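Local coordinates for AxyAgu115A (Amphibacillus xylanus NBRC 15112, PDB 6NPS), which probably removes alpha-linked glucuronic acid side groups from glucuronoxylans, as an alpha-glucuronidase of glycoside hydrolase family 115, at residues T123-F128 against K169-F174; P138-S143 against L205-G210; H200-L205 against D236-I241; A220-D225 against A230-A235. The protein carries 3 engineered substitutions. All blocks are in the same frame, centred on the assembly; numbering follows the deposited sequence.

How the contacts relate
From the N terminus, helix 120-133 comes first; its 123-128 part meets strand 170-174 of the parallel barrel, and contact 1 closes that first loop. Contact 2 starts inside this loop, at 138-143, and ends beyond it on the end of helix 195-207, so the two cross. Contact 3 uses the same helix, shares Leu-205 with contact 2 and crosses it in turn, tying helix 195-207 to the end of helix 230-238. Contact 4 is a short closure nested within contact 3, where the loop after strand 212-214 folds back on helix 230-238. Together they join the region before the barrel to the barrel's early strands and helices.

Contact 1 (T123-F128 against K169-F174); sequences TIYGLF and KYRGFF
Tyr-125 reaches out from helix 120-133 so that the hydroxyl end of its ring overlaps the NH2 corner of Arg-171, the two side chains approaching from opposite directions. OH of Tyr-125 lies 2.9 Å from NH2 of Arg-171, and ring carbon CZ of Tyr-125 is 3.7 Å from the same nitrogen. The phenol comes in at the guanidinium edge, near its plane, while the two flat groups are turned 74° apart; this is therefore no stack. Because the arginine chain bends at chi3 (-55°), its NH2 faces the helix rather than running straight on from strand 170-174, the first strand of the beta/alpha barrel. The stronger polar partners lie outside the two segments: OH of Tyr-125 hydrogen-bonds to Gly-210 O, and NH2 of Arg-171 to Lys-209 O and, as a salt bridge, to Glu-95. What links the helix to the barrel strand is thus a buried polar cluster, in which the carboxylate of Glu-95 probably offsets the arginine's charge and two backbone carbonyls fix the groups in place.

Contact 2 (P138-S143 against L205-G210); sequences PLVDWS and LLRLKG
Pro-138 opens the segment with its ring against the end of helix 195-207: its CB lies 3.6 Å from CD2 of Leu-208, the two side chains crossing at about a right angle. The same CB is 3.9 Å from CB of Arg-207, and Pro-138 O rests 3.4 Å from CD of Arg-207. Two residues on, Val-140 sets CG1 squarely over one face of the Arg-207 guanidinium, 3.6 Å from CZ; a chi1 of 56° turns that methyl between the backbone N and carbonyl carbon and over the flat group. The arginine chain runs extended from CG to NE, and its charge is met by Glu-203 at NE and Asp-42 at NH1. A leucine in place of Arg-207 would probably leave both carboxylates without their mate and Val-140 without a flat face to lie on. The helix ends in a Schellman motif with Lys-209 at C-prime; the loop after helix 120-133 packs against this end, while helix 458-469 meets Leu-208 and helix 482-494 meets Pro-138.

Contact 3 (H200-L205 against D236-I241); sequences HVFELL and DEYGVI
Phe-202 of helix 195-207 packs on Tyr-238 and Val-240, at the Schellman motif that ends the next helix of the beta/alpha barrel, 230-238. Gly-239, with its positive phi of 75°, is the C-prime residue; Val-240 N bonds back to Ala-235 O, and the turn delivers Val-240 toward the neighbouring helix just before strand 241-242. The aromatic contact is made at the edge of the Tyr-238 ring: CD2 of Phe-202 arrives there, 3.9 Å from CD2 of Tyr-238, and the side chains cross at about a right angle. The phenol end of Tyr-238 is held from helix 195-207, its OH hydrogen-bonded to Asp-199.

The aliphatic contacts centre on Val-240, whose two methyls both touch Leu-205 and Phe-202. With CG1 opposite its backbone N (chi1 172°), the valine places that methyl closer to Leu-205 and the other, CG2, closer to Phe-202, 4.0 Å from its CB. Leu-213 of strand 212-214 touches both Phe-202 and Val-240, so the seam continues onto the barrel sheet. An alanine at Phe-202 would lack the ring, and would probably open a gap beside the Tyr-238 edge and along the Val-240 methyls, with only the CB contacts remaining. The closest approach between Leu-205 and Val-240 is CD2 of Leu-205 to CG1 of Val-240, at 3.6 Å.

Contact 4 (A220-D225 against A230-A235); sequences ARFNDD and ANVELA
Phe-222 and Asn-231 bring their CA atoms to 6.4 Å, and Asn-223 and Val-232 theirs to 6.0 Å, where an irregular loop after barrel strand 212-214 folds back on the first turns of helix 230-238. A CH-pi contact lies at its heart: CB of Asn-231 sits over one face of the Phe-222 ring, 3.7 Å from the centroid. The ring is carried there by a chi1 of -179°, which swings CG away from the backbone N. Obliquely to the ring comes CG2 of Val-232, 3.7 Å from CE2 of Phe-222, while Ala-235 CB lies farther off at the ring edge; Tyr-198 of helix 195-207 adds an edge-to-face partner.

The polar ties converge on Phe-222 O. Asn-231 ND2 donates to it at 3.2 Å, in the carbonyl plane on a lone pair, at an N-H...O angle of 150°, and gives a second bond to Phe-193 O. A water donates to Phe-222 O at 2.6 Å and weakly accepts from Val-232 N. Within the loop, Arg-221 N donates to OD2 of Asp-225 at 2.7 Å, meeting that oxygen from above the carboxylate, 51° out of its plane.

Contact 1 (T123-F128 against K169-F174)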
loop_
_atom_site.group_PDB
_atom_site.type_symbol
_atom_site.label_atom_id
_atom_site.label_comp_id
_atom_site.label_asym_id
_atom_site.label_seq_id
_atom_site.Cartn_x
_atom_site.Cartn_y
_atom_site.Cartn_z
ATOM N N THR A 123 -15.958 -44.176 41.253
ATOM C CA THR A 123 -17.344 -44.600 41.060
ATOM C C THR A 123 -17.997 -43.789 39.963
ATOM O O THR A 123 -18.708 -44.334 39.105
ATOM C CB THR A 123 -18.136 -44.458 42.363
ATOM O OG1 THR A 123 -17.389 -45.032 43.446
ATOM C CG2 THR A 123 -19.494 -45.170 42.283
ATOM N N ILE A 124 -17.731 -42.481 39.946
ATOM C CA ILE A 124 -18.352 -41.614 38.950
ATOM C C ILE A 124 -17.916 -41.999 37.556
ATOM O O ILE A 124 -18.741 -42.033 36.626
ATOM C CB ILE A 124 -18.025 -40.143 39.263
ATOM C CG1 ILE A 124 -18.809 -39.750 40.522
ATOM C CG2 ILE A 124 -18.311 -39.273 38.041
ATOM C CD1 ILE A 124 -18.479 -38.321 41.093
ATOM N N TYR A 125 -16.613 -42.285 37.375
ATOM C CA TYR A 125 -16.124 -42.724 36.065
ATOM C C TYR A 125 -16.734 -44.062 35.653
ATOM O O TYR A 125 -16.977 -44.293 34.465
ATOM C CB TYR A 125 -14.593 -42.830 36.080
ATOM C CG TYR A 125 -13.912 -41.499 36.356
ATOM C CD1 TYR A 125 -14.535 -40.287 36.034
ATOM C CD2 TYR A 125 -12.642 -41.460 36.898
ATOM C CE1 TYR A 125 -13.899 -39.051 36.298
ATOM C CE2 TYR A 125 -12.000 -40.232 37.165
ATOM C CZ TYR A 125 -12.628 -39.046 36.874
ATOM O OH TYR A 125 -11.954 -37.875 37.163
ATOM N N GLY A 126 -17.000 -44.939 36.619
ATOM C CA GLY A 126 -17.585 -46.234 36.290
ATOM C C GLY A 126 -19.048 -46.119 35.893
ATOM O O GLY A 126 -19.511 -46.807 34.972
ATOM N N LEU A 127 -19.795 -45.252 36.588
ATOM C CA LEU A 127 -21.156 -44.919 36.171
ATOM C C LEU A 127 -21.185 -44.377 34.745
ATOM O O LEU A 127 -21.952 -44.854 33.901
ATOM C CB LEU A 127 -21.759 -43.922 37.147
ATOM C CG LEU A 127 -22.177 -44.620 38.444
ATOM C CD1 LEU A 127 -22.464 -43.592 39.526
ATOM C CD2 LEU A 127 -23.396 -45.556 38.263
ATOM N N PHE A 128 -20.319 -43.415 34.434
ATOM C CA PHE A 128 -20.317 -42.905 33.074
ATOM C C PHE A 128 -19.780 -43.936 32.080
ATOM O O PHE A 128 -20.062 -43.834 30.882
ATOM C CB PHE A 128 -19.503 -41.617 33.023
ATOM C CG PHE A 128 -20.229 -40.409 33.593
ATOM C CD1 PHE A 128 -21.603 -40.237 33.389
ATOM C CD2 PHE A 128 -19.537 -39.440 34.320
ATOM C CE1 PHE A 128 -22.272 -39.090 33.872
ATOM C CE2 PHE A 128 -20.194 -38.302 34.807
ATOM C CZ PHE A 128 -21.562 -38.125 34.571
ATOM N N LYS A 169 -2.209 -37.093 37.271
ATOM C CA LYS A 169 -2.952 -37.087 38.538
ATOM C C LYS A 169 -4.093 -36.061 38.570
ATOM O O LYS A 169 -5.204 -36.376 39.041
ATOM C CB LYS A 169 -2.011 -36.840 39.702
ATOM C CG LYS A 169 -2.720 -37.115 41.054
ATOM C CD LYS A 169 -1.746 -36.991 42.234
ATOM C CE LYS A 169 -2.413 -37.416 43.548
ATOM N NZ LYS A 169 -1.530 -37.189 44.744
ATOM N N TYR A 170 -3.846 -34.830 38.096
ATOM C CA TYR A 170 -4.862 -33.775 38.038
ATOM C C TYR A 170 -5.045 -33.309 36.594
ATOM O O TYR A 170 -4.065 -32.951 35.930
ATOM C CB TYR A 170 -4.453 -32.595 38.904
ATOM C CG TYR A 170 -4.199 -32.986 40.350
ATOM C CD1 TYR A 170 -5.250 -33.424 41.167
ATOM C CD2 TYR A 170 -2.909 -32.950 40.902
ATOM C CE1 TYR A 170 -5.041 -33.738 42.476
ATOM C CE2 TYR A 170 -2.695 -33.288 42.253
ATOM C CZ TYR A 170 -3.773 -33.684 43.016
ATOM O OH TYR A 170 -3.623 -34.043 44.340
ATOM N N ARG A 171 -6.296 -33.288 36.119
ATOM C CA ARG A 171 -6.576 -33.193 34.674
ATOM C C ARG A 171 -7.795 -32.299 34.499
ATOM O O ARG A 171 -8.863 -32.616 35.038
ATOM C CB ARG A 171 -6.874 -34.575 34.032
ATOM C CG ARG A 171 -5.894 -35.734 34.301
ATOM C CD ARG A 171 -6.488 -37.122 33.883
ATOM N NE ARG A 171 -7.775 -37.405 34.524
ATOM C CZ ARG A 171 -7.919 -37.735 35.814
ATOM N NH1 ARG A 171 -6.837 -37.865 36.603
ATOM N NH2 ARG A 171 -9.139 -37.979 36.289
ATOM N N GLY A 172 -7.670 -31.192 33.773
ATOM C CA GLY A 172 -8.860 -30.385 33.580
ATOM C C GLY A 172 -8.644 -29.174 32.697
ATOM O O GLY A 172 -7.729 -29.128 31.870
ATOM N N PHE A 173 -9.497 -28.171 32.919
ATOM C CA PHE A 173 -9.476 -26.985 32.101
ATOM C C PHE A 173 -9.848 -25.735 32.910
ATOM O O PHE A 173 -10.305 -25.788 34.059
ATOM C CB PHE A 173 -10.395 -27.161 30.872
ATOM C CG PHE A 173 -11.876 -27.422 31.214
ATOM C CD1 PHE A 173 -12.749 -26.356 31.538
ATOM C CD2 PHE A 173 -12.396 -28.713 31.170
ATOM C CE1 PHE A 173 -14.105 -26.586 31.821
ATOM C CE2 PHE A 173 -13.763 -28.967 31.443
ATOM C CZ PHE A 173 -14.624 -27.897 31.772
ATOM N N PHE A 174 -9.649 -24.609 32.242
ATOM C CA PHE A 174 -9.772 -23.249 32.773
ATOM C C PHE A 174 -10.754 -22.530 31.858
ATOM O O PHE A 174 -10.488 -22.391 30.653
ATOM C CB PHE A 174 -8.396 -22.568 32.722
ATOM C CG PHE A 174 -8.377 -21.104 33.090
ATOM C CD1 PHE A 174 -9.322 -20.557 33.956
ATOM C CD2 PHE A 174 -7.354 -20.288 32.597
ATOM C CE1 PHE A 174 -9.276 -19.211 34.294
ATOM C CE2 PHE A 174 -7.287 -18.939 32.944
ATOM C CZ PHE A 174 -8.258 -18.401 33.800
#

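Contact 2 (P138-S143 against L205-G210)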
loop_
_atom_site.group_PDB
_atom_site.type_symbol
_atom_site.label_atom_id
_atom_site.label_comp_id
_atom_site.label_asym_id
_atom_site.label_seq_id
_atom_site.Cartn_x
_atom_site.Cartn_y
_atom_site.Cartn_z
ATOM N N PRO A 138 -20.054 -38.108 25.891
ATOM C CA PRO A 138 -19.760 -37.140 26.969
ATOM C C PRO A 138 -20.357 -35.758 26.746
ATOM O O PRO A 138 -20.424 -34.965 27.687
ATOM C CB PRO A 138 -18.223 -37.050 26.954
ATOM C CG PRO A 138 -17.752 -38.238 26.226
ATOM C CD PRO A 138 -18.835 -38.693 25.296
ATOM N N LEU A 139 -20.689 -35.425 25.514
ATOM C CA LEU A 139 -21.282 -34.154 25.117
ATOM C C LEU A 139 -22.798 -34.211 25.046
ATOM O O LEU A 139 -23.417 -33.262 24.542
ATOM C CB LEU A 139 -20.726 -33.715 23.756
ATOM C CG LEU A 139 -19.210 -33.888 23.598
ATOM C CD1 LEU A 139 -18.756 -33.537 22.179
ATOM C CD2 LEU A 139 -18.492 -33.033 24.646
ATOM N N VAL A 140 -23.406 -35.292 25.556
ATOM C CA VAL A 140 -24.866 -35.444 25.519
ATOM C C VAL A 140 -25.573 -34.197 26.060
ATOM O O VAL A 140 -26.516 -33.685 25.446
ATOM C CB VAL A 140 -25.296 -36.723 26.277
ATOM C CG1 VAL A 140 -24.791 -36.718 27.724
ATOM C CG2 VAL A 140 -26.807 -36.883 26.216
ATOM N N ASP A 141 -25.110 -33.664 27.171
ATOM C CA ASP A 141 -25.722 -32.465 27.735
ATOM C C ASP A 141 -25.095 -31.183 27.200
ATOM O O ASP A 141 -25.813 -30.251 26.829
ATOM C CB ASP A 141 -25.615 -32.499 29.265
ATOM C CG ASP A 141 -26.049 -31.188 29.916
ATOM O OD1 ASP A 141 -27.264 -31.017 30.168
ATOM O OD2 ASP A 141 -25.174 -30.330 30.172
ATOM N N TRP A 142 -23.762 -31.137 27.123
ATOM C CA TRP A 142 -23.054 -29.922 26.741
ATOM C C TRP A 142 -23.386 -29.465 25.319
ATOM O O TRP A 142 -23.585 -28.267 25.078
ATOM C CB TRP A 142 -21.543 -30.119 26.893
ATOM C CG TRP A 142 -20.869 -28.835 26.597
ATOM C CD1 TRP A 142 -20.224 -28.480 25.450
ATOM C CD2 TRP A 142 -20.842 -27.687 27.453
ATOM N NE1 TRP A 142 -19.774 -27.185 25.553
ATOM C CE2 TRP A 142 -20.137 -26.680 26.773
ATOM C CE3 TRP A 142 -21.325 -27.435 28.737
ATOM C CZ2 TRP A 142 -19.912 -25.418 27.328
ATOM C CZ3 TRP A 142 -21.089 -26.183 29.302
ATOM C CH2 TRP A 142 -20.403 -25.185 28.582
ATOM N N SER A 143 -23.451 -30.390 24.355
ATOM C CA SER A 143 -23.675 -30.045 22.956
ATOM C C SER A 143 -25.003 -30.577 22.425
ATOM O O SER A 143 -25.267 -30.478 21.215
ATOM C CB SER A 143 -22.533 -30.587 22.088
ATOM O OG SER A 143 -21.274 -30.075 22.504
ATOM N N LEU A 205 -16.870 -31.911 32.548
ATOM C CA LEU A 205 -15.539 -32.263 33.047
ATOM C C LEU A 205 -15.459 -33.741 33.442
ATOM O O LEU A 205 -14.528 -34.461 33.049
ATOM C CB LEU A 205 -15.216 -31.394 34.268
ATOM C CG LEU A 205 -13.869 -31.726 34.913
ATOM C CD1 LEU A 205 -12.759 -31.324 33.952
ATOM C CD2 LEU A 205 -13.744 -30.951 36.229
ATOM N N LEU A 206 -16.407 -34.194 34.260
ATOM C CA LEU A 206 -16.362 -35.567 34.747
ATOM C C LEU A 206 -16.662 -36.579 33.632
ATOM O O LEU A 206 -16.110 -37.684 33.635
ATOM C CB LEU A 206 -17.344 -35.740 35.902
ATOM C CG LEU A 206 -17.031 -35.020 37.225
ATOM C CD1 LEU A 206 -18.229 -35.058 38.153
ATOM C CD2 LEU A 206 -15.817 -35.737 37.906
ATOM N N ARG A 207 -17.532 -36.233 32.676
ATOM C CA ARG A 207 -17.773 -37.163 31.569
ATOM C C ARG A 207 -16.531 -37.332 30.712
ATOM O O ARG A 207 -16.316 -38.411 30.115
ATOM C CB ARG A 207 -18.958 -36.683 30.725
ATOM C CG ARG A 207 -20.335 -36.998 31.360
ATOM C CD ARG A 207 -21.475 -36.613 30.421
ATOM N NE ARG A 207 -22.820 -36.720 31.004
ATOM C CZ ARG A 207 -23.608 -37.805 30.910
ATOM N NH1 ARG A 207 -23.173 -38.907 30.288
ATOM N NH2 ARG A 207 -24.844 -37.785 31.429
ATOM N N LEU A 208 -15.699 -36.276 30.620
ATOM C CA LEU A 208 -14.426 -36.373 29.916
ATOM C C LEU A 208 -13.331 -36.962 30.800
ATOM O O LEU A 208 -12.177 -36.982 30.403
ATOM C CB LEU A 208 -14.003 -34.983 29.399
ATOM C CG LEU A 208 -14.988 -34.339 28.426
ATOM C CD1 LEU A 208 -14.517 -32.940 28.038
ATOM C CD2 LEU A 208 -15.145 -35.188 27.187
ATOM N N LYS A 209 -13.685 -37.452 31.975
ATOM C CA LYS A 209 -12.773 -38.086 32.932
ATOM C C LYS A 209 -11.756 -37.105 33.533
ATOM O O LYS A 209 -10.665 -37.522 33.972
ATOM C CB LYS A 209 -12.067 -39.291 32.304
ATOM C CG LYS A 209 -13.085 -40.289 31.700
ATOM C CD LYS A 209 -12.428 -41.401 30.925
ATOM C CE LYS A 209 -11.763 -40.873 29.664
ATOM N NZ LYS A 209 -12.636 -40.985 28.451
ATOM N N GLY A 210 -12.063 -35.796 33.485
ATOM C CA GLY A 210 -11.263 -34.803 34.165
ATOM C C GLY A 210 -11.628 -34.762 35.656
ATOM O O GLY A 210 -12.617 -35.360 36.128
#

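Contact 3 (H200-L205 against D236-I241)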
loop_
_atom_site.group_PDB
_atom_site.type_symbol
_atom_site.label_atom_id
_atom_site.label_comp_id
_atom_site.label_asym_id
_atom_site.label_seq_id
_atom_site.Cartn_x
_atom_site.Cartn_y
_atom_site.Cartn_z
ATOM N N HIS A 200 -23.604 -27.967 34.777
ATOM C CA HIS A 200 -23.290 -28.445 33.417
ATOM C C HIS A 200 -21.781 -28.507 33.143
ATOM O O HIS A 200 -21.294 -29.403 32.424
ATOM C CB HIS A 200 -23.957 -27.540 32.392
ATOM C CG HIS A 200 -25.446 -27.472 32.533
ATOM N ND1 HIS A 200 -26.293 -28.390 31.943
ATOM C CD2 HIS A 200 -26.241 -26.594 33.191
ATOM C CE1 HIS A 200 -27.545 -28.082 32.235
ATOM N NE2 HIS A 200 -27.540 -26.998 32.994
ATOM N N VAL A 201 -21.035 -27.520 33.642
ATOM C CA VAL A 201 -19.577 -27.532 33.537
ATOM C C VAL A 201 -19.006 -28.741 34.274
ATOM O O VAL A 201 -18.127 -29.446 33.761
ATOM C CB VAL A 201 -18.998 -26.216 34.103
ATOM C CG1 VAL A 201 -17.477 -26.268 34.192
ATOM C CG2 VAL A 201 -19.443 -25.064 33.261
ATOM N N PHE A 202 -19.460 -28.969 35.509
ATOM C CA PHE A 202 -18.952 -30.104 36.269
ATOM C C PHE A 202 -19.256 -31.419 35.549
ATOM O O PHE A 202 -18.422 -32.328 35.531
ATOM C CB PHE A 202 -19.538 -30.140 37.681
ATOM C CG PHE A 202 -19.233 -28.903 38.532
ATOM C CD1 PHE A 202 -18.084 -28.143 38.330
ATOM C CD2 PHE A 202 -20.109 -28.524 39.532
ATOM C CE1 PHE A 202 -17.825 -27.015 39.117
ATOM C CE2 PHE A 202 -19.867 -27.384 40.335
ATOM C CZ PHE A 202 -18.714 -26.646 40.135
ATOM N N GLU A 203 -20.455 -31.543 34.974
ATOM C CA GLU A 203 -20.822 -32.782 34.292
ATOM C C GLU A 203 -19.931 -33.020 33.082
ATOM O O GLU A 203 -19.459 -34.142 32.859
ATOM C CB GLU A 203 -22.297 -32.740 33.877
ATOM C CG GLU A 203 -22.796 -34.046 33.277
ATOM C CD GLU A 203 -24.233 -33.994 32.736
ATOM O OE1 GLU A 203 -25.023 -33.102 33.140
ATOM O OE2 GLU A 203 -24.568 -34.884 31.919
ATOM N N LEU A 204 -19.687 -31.972 32.287
ATOM C CA LEU A 204 -18.830 -32.102 31.121
ATOM C C LEU A 204 -17.435 -32.553 31.526
ATOM O O LEU A 204 -16.864 -33.463 30.914
ATOM C CB LEU A 204 -18.769 -30.781 30.365
ATOM C CG LEU A 204 -17.733 -30.730 29.248
ATOM C CD1 LEU A 204 -18.069 -31.687 28.053
ATOM C CD2 LEU A 204 -17.575 -29.304 28.730
ATOM N N LEU A 205 -16.870 -31.911 32.548
ATOM C CA LEU A 205 -15.539 -32.263 33.047
ATOM C C LEU A 205 -15.459 -33.741 33.442
ATOM O O LEU A 205 -14.528 -34.461 33.049
ATOM C CB LEU A 205 -15.216 -31.394 34.268
ATOM C CG LEU A 205 -13.869 -31.726 34.913
ATOM C CD1 LEU A 205 -12.759 -31.324 33.952
ATOM C CD2 LEU A 205 -13.744 -30.951 36.229
ATOM N N ASP A 236 -17.406 -29.700 45.426
ATOM C CA ASP A 236 -16.925 -30.607 46.457
ATOM C C ASP A 236 -17.803 -31.852 46.558
ATOM O O ASP A 236 -17.296 -32.950 46.773
ATOM C CB ASP A 236 -16.891 -29.866 47.779
ATOM C CG ASP A 236 -16.510 -30.760 48.932
ATOM O OD1 ASP A 236 -15.294 -31.051 49.078
ATOM O OD2 ASP A 236 -17.427 -31.161 49.682
ATOM N N GLU A 237 -19.120 -31.697 46.403
ATOM C CA GLU A 237 -20.021 -32.851 46.370
ATOM C C GLU A 237 -19.675 -33.810 45.218
ATOM O O GLU A 237 -19.620 -35.034 45.396
ATOM C CB GLU A 237 -21.457 -32.355 46.253
ATOM C CG GLU A 237 -22.491 -33.423 46.430
ATOM C CD GLU A 237 -23.906 -32.879 46.458
ATOM O OE1 GLU A 237 -24.146 -31.766 45.929
ATOM O OE2 GLU A 237 -24.781 -33.577 47.016
ATOM N N TYR A 238 -19.448 -33.271 44.028
ATOM C CA TYR A 238 -19.100 -34.107 42.899
ATOM C C TYR A 238 -17.654 -34.587 42.929
ATOM O O TYR A 238 -17.299 -35.461 42.130
ATOM C CB TYR A 238 -19.314 -33.341 41.603
ATOM C CG TYR A 238 -20.742 -33.228 41.099
ATOM C CD1 TYR A 238 -21.544 -34.367 40.916
ATOM C CD2 TYR A 238 -21.271 -31.995 40.762
ATOM C CE1 TYR A 238 -22.834 -34.254 40.425
ATOM C CE2 TYR A 238 -22.547 -31.874 40.281
ATOM C CZ TYR A 238 -23.334 -32.995 40.108
ATOM O OH TYR A 238 -24.613 -32.848 39.624
ATOM N N GLY A 239 -16.802 -34.030 43.786
ATOM C CA GLY A 239 -15.388 -34.354 43.715
ATOM C C GLY A 239 -14.665 -33.694 42.559
ATOM O O GLY A 239 -13.619 -34.191 42.138
ATOM N N VAL A 240 -15.187 -32.590 42.028
ATOM C CA VAL A 240 -14.418 -31.720 41.144
ATOM C C VAL A 240 -13.456 -30.920 42.020
ATOM O O VAL A 240 -13.887 -30.131 42.861
ATOM C CB VAL A 240 -15.332 -30.800 40.329
ATOM C CG1 VAL A 240 -14.507 -29.751 39.537
ATOM C CG2 VAL A 240 -16.218 -31.639 39.406
ATOM N N ILE A 241 -12.154 -31.136 41.838
ATOM C CA ILE A 241 -11.122 -30.465 42.628
ATOM C C ILE A 241 -10.981 -29.045 42.095
ATOM O O ILE A 241 -10.718 -28.842 40.904
ATOM C CB ILE A 241 -9.784 -31.218 42.527
ATOM C CG1 ILE A 241 -9.945 -32.719 42.860
ATOM C CG2 ILE A 241 -8.740 -30.608 43.389
ATOM C CD1 ILE A 241 -8.764 -33.564 42.349
#

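Contact 4 (A220-D225 against A230-A235)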
loop_
_atom_site.group_PDB
_atom_site.type_symbol
_atom_site.label_atom_id
_atom_site.label_comp_id
_atom_site.label_asym_id
_atom_site.label_seq_id
_atom_site.Cartn_x
_atom_site.Cartn_y
_atom_site.Cartn_z
ATOM N N ALA A 220 -16.488 -12.472 37.836
ATOM C CA ALA A 220 -17.177 -13.511 38.575
ATOM C C ALA A 220 -16.336 -13.837 39.794
ATOM O O ALA A 220 -15.111 -13.674 39.778
ATOM C CB ALA A 220 -17.377 -14.774 37.723
ATOM N N ARG A 221 -16.997 -14.320 40.842
ATOM C CA ARG A 221 -16.320 -14.795 42.046
ATOM C C ARG A 221 -16.922 -16.158 42.351
ATOM O O ARG A 221 -18.045 -16.236 42.869
ATOM C CB ARG A 221 -16.521 -13.832 43.219
ATOM C CG ARG A 221 -15.744 -12.547 43.066
ATOM C CD ARG A 221 -16.119 -11.558 44.168
ATOM N NE ARG A 221 -17.508 -11.118 44.069
ATOM C CZ ARG A 221 -18.229 -10.642 45.087
ATOM N NH1 ARG A 221 -17.691 -10.520 46.295
ATOM N NH2 ARG A 221 -19.488 -10.276 44.901
ATOM N N PHE A 222 -16.163 -17.200 42.030
ATOM C CA PHE A 222 -16.672 -18.552 42.128
ATOM C C PHE A 222 -17.106 -18.848 43.556
ATOM O O PHE A 222 -18.147 -19.479 43.764
ATOM C CB PHE A 222 -15.604 -19.518 41.658
ATOM C CG PHE A 222 -16.026 -20.971 41.678
ATOM C CD1 PHE A 222 -16.774 -21.519 40.645
ATOM C CD2 PHE A 222 -15.668 -21.788 42.761
ATOM C CE1 PHE A 222 -17.105 -22.909 40.673
ATOM C CE2 PHE A 222 -16.035 -23.124 42.820
ATOM C CZ PHE A 222 -16.730 -23.697 41.753
ATOM N N ASN A 223 -16.359 -18.340 44.552
ATOM C CA ASN A 223 -16.686 -18.629 45.971
ATOM C C ASN A 223 -17.897 -17.876 46.492
ATOM O O ASN A 223 -18.352 -18.179 47.600
ATOM C CB ASN A 223 -15.512 -18.303 46.890
ATOM C CG ASN A 223 -14.320 -19.203 46.626
ATOM O OD1 ASN A 223 -14.483 -20.384 46.290
ATOM N ND2 ASN A 223 -13.106 -18.642 46.728
ATOM N N ASP A 224 -18.434 -16.919 45.721
ATOM C CA ASP A 224 -19.482 -16.020 46.182
ATOM C C ASP A 224 -20.728 -15.987 45.307
ATOM O O ASP A 224 -21.725 -15.393 45.735
ATOM C CB ASP A 224 -18.941 -14.583 46.275
ATOM C CG ASP A 224 -17.722 -14.467 47.193
ATOM O OD1 ASP A 224 -17.909 -14.417 48.438
ATOM O OD2 ASP A 224 -16.581 -14.416 46.676
ATOM N N ASP A 225 -20.702 -16.573 44.102
ATOM C CA ASP A 225 -21.731 -16.371 43.084
ATOM C C ASP A 225 -22.705 -17.532 42.993
ATOM O O ASP A 225 -23.438 -17.631 42.001
ATOM C CB ASP A 225 -21.099 -16.180 41.698
ATOM C CG ASP A 225 -20.394 -14.833 41.535
ATOM O OD1 ASP A 225 -20.593 -13.928 42.389
ATOM O OD2 ASP A 225 -19.637 -14.685 40.533
ATOM N N ALA A 230 -22.621 -21.859 47.076
ATOM C CA ALA A 230 -23.209 -23.017 46.390
ATOM C C ALA A 230 -22.335 -23.581 45.258
ATOM O O ALA A 230 -22.411 -24.787 44.981
ATOM C CB ALA A 230 -24.609 -22.668 45.877
ATOM N N ASN A 231 -21.505 -22.773 44.576
ATOM C CA ASN A 231 -20.647 -23.363 43.535
ATOM C C ASN A 231 -19.587 -24.276 44.169
ATOM O O ASN A 231 -19.320 -25.401 43.698
ATOM C CB ASN A 231 -19.927 -22.280 42.700
ATOM C CG ASN A 231 -20.854 -21.428 41.867
ATOM O OD1 ASN A 231 -21.921 -21.868 41.442
ATOM N ND2 ASN A 231 -20.440 -20.177 41.616
ATOM N N VAL A 232 -18.926 -23.764 45.202
ATOM C CA VAL A 232 -17.912 -24.504 45.936
ATOM C C VAL A 232 -18.513 -25.774 46.524
ATOM O O VAL A 232 -17.911 -26.862 46.462
ATOM C CB VAL A 232 -17.347 -23.595 47.039
ATOM C CG1 VAL A 232 -16.377 -24.344 47.902
ATOM C CG2 VAL A 232 -16.691 -22.410 46.414
ATOM N N GLU A 233 -19.691 -25.651 47.132
ATOM C CA GLU A 233 -20.285 -26.822 47.771
ATOM C C GLU A 233 -20.603 -27.887 46.727
ATOM O O GLU A 233 -20.324 -29.068 46.948
ATOM C CB GLU A 233 -21.531 -26.426 48.561
ATOM C CG GLU A 233 -21.261 -25.519 49.741
ATOM C CD GLU A 233 -22.525 -24.810 50.277
ATOM O OE1 GLU A 233 -22.480 -24.282 51.408
ATOM O OE2 GLU A 233 -23.558 -24.765 49.572
ATOM N N LEU A 234 -21.111 -27.475 45.554
ATOM C CA LEU A 234 -21.474 -28.433 44.504
ATOM C C LEU A 234 -20.233 -29.116 43.937
ATOM O O LEU A 234 -20.227 -30.338 43.727
ATOM C CB LEU A 234 -22.259 -27.717 43.389
ATOM C CG LEU A 234 -22.870 -28.595 42.276
ATOM C CD1 LEU A 234 -23.829 -29.629 42.904
ATOM C CD2 LEU A 234 -23.583 -27.795 41.192
ATOM N N ALA A 235 -19.169 -28.351 43.667
ATOM C CA ALA A 235 -17.934 -28.971 43.180
ATOM C C ALA A 235 -17.450 -30.048 44.152
ATOM O O ALA A 235 -17.104 -31.171 43.755
ATOM C CB ALA A 235 -16.839 -27.910 42.973
HETATM O O HOH W 1 -19.765 -20.563 45.498
#